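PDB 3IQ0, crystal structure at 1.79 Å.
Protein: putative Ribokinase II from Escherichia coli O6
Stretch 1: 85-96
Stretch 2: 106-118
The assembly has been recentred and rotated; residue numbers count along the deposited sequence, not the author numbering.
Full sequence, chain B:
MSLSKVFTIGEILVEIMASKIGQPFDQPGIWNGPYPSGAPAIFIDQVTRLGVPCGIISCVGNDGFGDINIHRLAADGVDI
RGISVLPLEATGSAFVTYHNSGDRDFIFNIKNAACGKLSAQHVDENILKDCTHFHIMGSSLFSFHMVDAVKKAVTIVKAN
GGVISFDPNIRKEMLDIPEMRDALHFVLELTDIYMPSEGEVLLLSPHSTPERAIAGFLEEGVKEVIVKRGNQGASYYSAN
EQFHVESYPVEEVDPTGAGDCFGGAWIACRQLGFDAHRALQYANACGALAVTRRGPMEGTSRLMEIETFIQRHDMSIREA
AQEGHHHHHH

Stretch 1, residues 85-96: VLPLEATGSAFV
Stretch 2, residues 106-118: FIFNIKNAACGKL

What sets the register? Strand 92-96 and strand 106-109 run antiparallel, their directions 173° apart, with Ser93 opposite Asn109, Ala94 opposite Phe108, Phe95 opposite Ile107 and Val96 opposite Phe106. Ser93 N gives to Asn109 O and Asn109 N to Ser93 O, both at 3.1 Å; Phe95 N reaches Ile107 O at 3.1 Å and Ile107 N reaches Phe95 O at 3.0 Å. All keep extended backbones, from Ser93 at phi/psi -153/166 to Ile107 at -133/100.

How do the side chains fit on each face? Ala94, Val96, Phe106 and Phe108 share one. Both rings are m in chi1; Val96 (p) sets CG2 over the Phe106 ring, 3.8 Å from its centroid, while the small Ala94 leaves room for Phe108, Ala94 CB to Phe108 CD1 being 3.6 Å. On the other face Phe95 and Ile107, both m, pack CB to CB at 4.1 Å. Beside them Ser93 (p) and Asn109 (t) suit water: one water links Thr91 O, Ser93 OG and Asn109 ND2, and a second joins Ser93 OG to Ile107 O.

Why a glycine at 92? Gly92 CA lies 3.2 Å from Asn109 O and 3.7 Å from Cys115 SG; an ideal CB on Gly92 would come within 2.4 Å of Cys115 SG. The Cys115 side chain (chi1 -42°) fills the space.

What closes the far end? A type I turn, Ile110 to Ala113, brings Ala114 N to Ala90 O at 2.8 Å, and the small Ala113 CB fits 3.2 Å from Ala90 O. Another, Leu86 to Glu89, precedes this contact. Glu89 (m, m) lays CB 3.8 Å from Ala114 CA. Lys117 bends its aliphatic chain (chi1 -132°) against two neighbours: Lys117 CB meets Leu86 CD1 at 3.3 Å, and Lys117 CD meets Glu89 CD at 3.1 Å. Together the stretches bury 727 Å².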

# COMPACT_ATOMS: atom_id res chain seq x y z
N VAL B 85 -2.80 -9.74 -14.00
CA VAL B 85 -3.07 -8.37 -13.58
C VAL B 85 -4.45 -8.33 -12.92
O VAL B 85 -5.45 -8.70 -13.53
CB VAL B 85 -3.03 -7.40 -14.79
CG1 VAL B 85 -3.24 -5.96 -14.32
CG2 VAL B 85 -1.70 -7.53 -15.51
N LEU B 86 -4.50 -7.90 -11.66
CA LEU B 86 -5.74 -7.85 -10.91
C LEU B 86 -6.24 -6.42 -10.72
O LEU B 86 -5.71 -5.67 -9.90
CB LEU B 86 -5.56 -8.51 -9.55
CG LEU B 86 -4.95 -9.91 -9.56
CD1 LEU B 86 -4.87 -10.44 -8.15
CD2 LEU B 86 -5.78 -10.84 -10.43
N PRO B 87 -7.27 -6.02 -11.48
CA PRO B 87 -7.87 -4.68 -11.43
C PRO B 87 -8.33 -4.21 -10.05
O PRO B 87 -8.14 -3.05 -9.69
CB PRO B 87 -9.04 -4.79 -12.41
CG PRO B 87 -8.54 -5.79 -13.41
CD PRO B 87 -7.92 -6.84 -12.52
N LEU B 88 -8.94 -5.12 -9.29
CA LEU B 88 -9.44 -4.77 -7.97
C LEU B 88 -8.39 -4.72 -6.86
O LEU B 88 -8.71 -4.38 -5.71
CB LEU B 88 -10.55 -5.75 -7.56
CG LEU B 88 -11.74 -5.85 -8.51
CD1 LEU B 88 -12.72 -6.88 -7.98
CD2 LEU B 88 -12.41 -4.49 -8.64
N GLU B 89 -7.15 -5.05 -7.19
CA GLU B 89 -6.09 -5.05 -6.19
C GLU B 89 -5.00 -4.02 -6.45
O GLU B 89 -4.89 -3.47 -7.54
CB GLU B 89 -5.47 -6.44 -6.09
CG GLU B 89 -6.42 -7.51 -5.59
CD GLU B 89 -6.87 -7.26 -4.17
OE1 GLU B 89 -6.00 -7.07 -3.29
OE2 GLU B 89 -8.09 -7.28 -3.92
N ALA B 90 -4.19 -3.78 -5.43
CA ALA B 90 -3.08 -2.84 -5.53
C ALA B 90 -1.79 -3.65 -5.54
O ALA B 90 -1.64 -4.59 -4.75
CB ALA B 90 -3.09 -1.88 -4.35
N THR B 91 -0.86 -3.30 -6.42
CA THR B 91 0.41 -4.01 -6.49
C THR B 91 1.09 -3.85 -5.14
O THR B 91 1.10 -2.76 -4.57
CB THR B 91 1.30 -3.44 -7.60
OG1 THR B 91 0.66 -3.63 -8.87
CG2 THR B 91 2.66 -4.13 -7.62
N GLY B 92 1.63 -4.94 -4.61
CA GLY B 92 2.31 -4.89 -3.34
C GLY B 92 3.41 -3.85 -3.32
O GLY B 92 3.89 -3.42 -4.38
N SER B 93 3.81 -3.43 -2.13
CA SER B 93 4.85 -2.43 -1.98
C SER B 93 5.58 -2.59 -0.66
O SER B 93 5.12 -3.29 0.24
CB SER B 93 4.25 -1.03 -2.04
OG SER B 93 3.50 -0.77 -0.87
N ALA B 94 6.72 -1.92 -0.55
CA ALA B 94 7.51 -1.95 0.66
C ALA B 94 8.31 -0.66 0.80
O ALA B 94 9.06 -0.30 -0.11
CB ALA B 94 8.45 -3.15 0.64
N PHE B 95 8.12 0.03 1.91
CA PHE B 95 8.85 1.26 2.21
C PHE B 95 9.96 0.82 3.17
O PHE B 95 9.69 0.08 4.11
CB PHE B 95 7.95 2.28 2.92
CG PHE B 95 6.92 2.92 2.04
CD1 PHE B 95 7.19 4.12 1.39
CD2 PHE B 95 5.67 2.33 1.87
CE1 PHE B 95 6.24 4.73 0.59
CE2 PHE B 95 4.70 2.93 1.08
CZ PHE B 95 4.98 4.14 0.44
N VAL B 96 11.18 1.27 2.93
CA VAL B 96 12.29 0.87 3.79
C VAL B 96 13.17 2.06 4.17
O VAL B 96 13.27 3.04 3.43
CB VAL B 96 13.17 -0.21 3.06
CG1 VAL B 96 13.69 0.35 1.76
CG2 VAL B 96 14.31 -0.65 3.95
N PHE B 106 10.96 -1.67 7.82
CA PHE B 106 10.00 -1.71 6.72
C PHE B 106 8.53 -1.44 7.06
O PHE B 106 8.11 -1.55 8.21
CB PHE B 106 10.02 -3.10 6.08
CG PHE B 106 11.33 -3.50 5.47
CD1 PHE B 106 11.59 -3.27 4.12
CD2 PHE B 106 12.30 -4.15 6.23
CE1 PHE B 106 12.78 -3.69 3.54
CE2 PHE B 106 13.49 -4.57 5.66
CZ PHE B 106 13.73 -4.35 4.31
N ILE B 107 7.78 -1.09 6.03
CA ILE B 107 6.33 -0.91 6.12
C ILE B 107 5.86 -1.68 4.90
O ILE B 107 5.93 -1.19 3.77
CB ILE B 107 5.86 0.55 6.01
CG1 ILE B 107 6.15 1.30 7.32
CG2 ILE B 107 4.35 0.58 5.73
CD1 ILE B 107 5.62 2.73 7.37
N PHE B 108 5.41 -2.91 5.14
CA PHE B 108 4.95 -3.80 4.08
C PHE B 108 3.47 -3.79 3.77
O PHE B 108 2.63 -3.63 4.66
CB PHE B 108 5.30 -5.26 4.41
CG PHE B 108 6.76 -5.56 4.42
CD1 PHE B 108 7.50 -5.49 3.24
CD2 PHE B 108 7.39 -5.94 5.60
CE1 PHE B 108 8.85 -5.81 3.24
CE2 PHE B 108 8.74 -6.26 5.61
CZ PHE B 108 9.48 -6.19 4.43
N ASN B 109 3.16 -3.99 2.50
CA ASN B 109 1.80 -4.13 2.02
C ASN B 109 1.86 -5.24 0.99
O ASN B 109 1.90 -5.00 -0.21
CB ASN B 109 1.27 -2.87 1.34
CG ASN B 109 -0.10 -3.12 0.71
OD1 ASN B 109 -0.97 -3.75 1.31
ND2 ASN B 109 -0.29 -2.63 -0.51
N ILE B 110 1.89 -6.48 1.48
CA ILE B 110 1.98 -7.64 0.61
C ILE B 110 0.82 -8.59 0.86
O ILE B 110 0.08 -8.94 -0.05
CB ILE B 110 3.30 -8.40 0.87
CG1 ILE B 110 4.49 -7.49 0.56
CG2 ILE B 110 3.32 -9.69 0.06
CD1 ILE B 110 5.82 -8.08 0.98
N LYS B 111 0.68 -9.01 2.11
CA LYS B 111 -0.37 -9.93 2.53
C LYS B 111 -1.76 -9.49 2.07
O LYS B 111 -2.57 -10.32 1.66
CB LYS B 111 -0.35 -10.06 4.05
CG LYS B 111 -1.35 -11.07 4.62
CD LYS B 111 -2.10 -10.47 5.80
CE LYS B 111 -1.15 -9.90 6.85
NZ LYS B 111 -1.87 -9.09 7.88
N ASN B 112 -2.02 -8.19 2.15
CA ASN B 112 -3.31 -7.66 1.76
C ASN B 112 -3.33 -6.94 0.42
O ASN B 112 -4.25 -6.17 0.15
CB ASN B 112 -3.83 -6.71 2.84
CG ASN B 112 -4.11 -7.42 4.14
OD1 ASN B 112 -4.87 -8.38 4.17
ND2 ASN B 112 -3.49 -6.95 5.22
N ALA B 113 -2.33 -7.20 -0.41
CA ALA B 113 -2.26 -6.58 -1.73
C ALA B 113 -2.44 -7.64 -2.82
O ALA B 113 -2.84 -8.77 -2.53
CB ALA B 113 -0.92 -5.87 -1.90
N ALA B 114 -2.14 -7.28 -4.06
CA ALA B 114 -2.26 -8.21 -5.17
C ALA B 114 -1.53 -9.52 -4.87
O ALA B 114 -2.03 -10.60 -5.16
CB ALA B 114 -1.70 -7.58 -6.44
N CYS B 115 -0.35 -9.40 -4.26
CA CYS B 115 0.47 -10.57 -3.93
C CYS B 115 -0.33 -11.70 -3.30
O CYS B 115 -0.36 -12.82 -3.82
CB CYS B 115 1.59 -10.18 -2.96
SG CYS B 115 2.41 -8.63 -3.33
N GLY B 116 -0.98 -11.41 -2.18
CA GLY B 116 -1.75 -12.41 -1.48
C GLY B 116 -3.02 -12.86 -2.17
O GLY B 116 -3.85 -13.53 -1.56
N LYS B 117 -3.17 -12.51 -3.45
CA LYS B 117 -4.35 -12.89 -4.23
C LYS B 117 -4.04 -14.07 -5.15
O LYS B 117 -4.94 -14.64 -5.76
CB LYS B 117 -4.82 -11.71 -5.08
CG LYS B 117 -6.31 -11.43 -4.99
CD LYS B 117 -6.63 -10.39 -3.93
CE LYS B 117 -6.42 -10.91 -2.52
NZ LYS B 117 -7.47 -11.88 -2.14
N LEU B 118 -2.77 -14.43 -5.24
CA LEU B 118 -2.35 -15.55 -6.07
C LEU B 118 -3.10 -16.81 -5.66
O LEU B 118 -2.97 -17.28 -4.54
CB LEU B 118 -0.84 -15.78 -5.91
CG LEU B 118 -0.16 -16.82 -6.81
CD1 LEU B 118 -0.30 -16.41 -8.26
CD2 LEU B 118 1.32 -16.93 -6.44
O HOH W 1 0.97 -1.29 -2.25
O HOH W 2 4.10 -0.32 1.75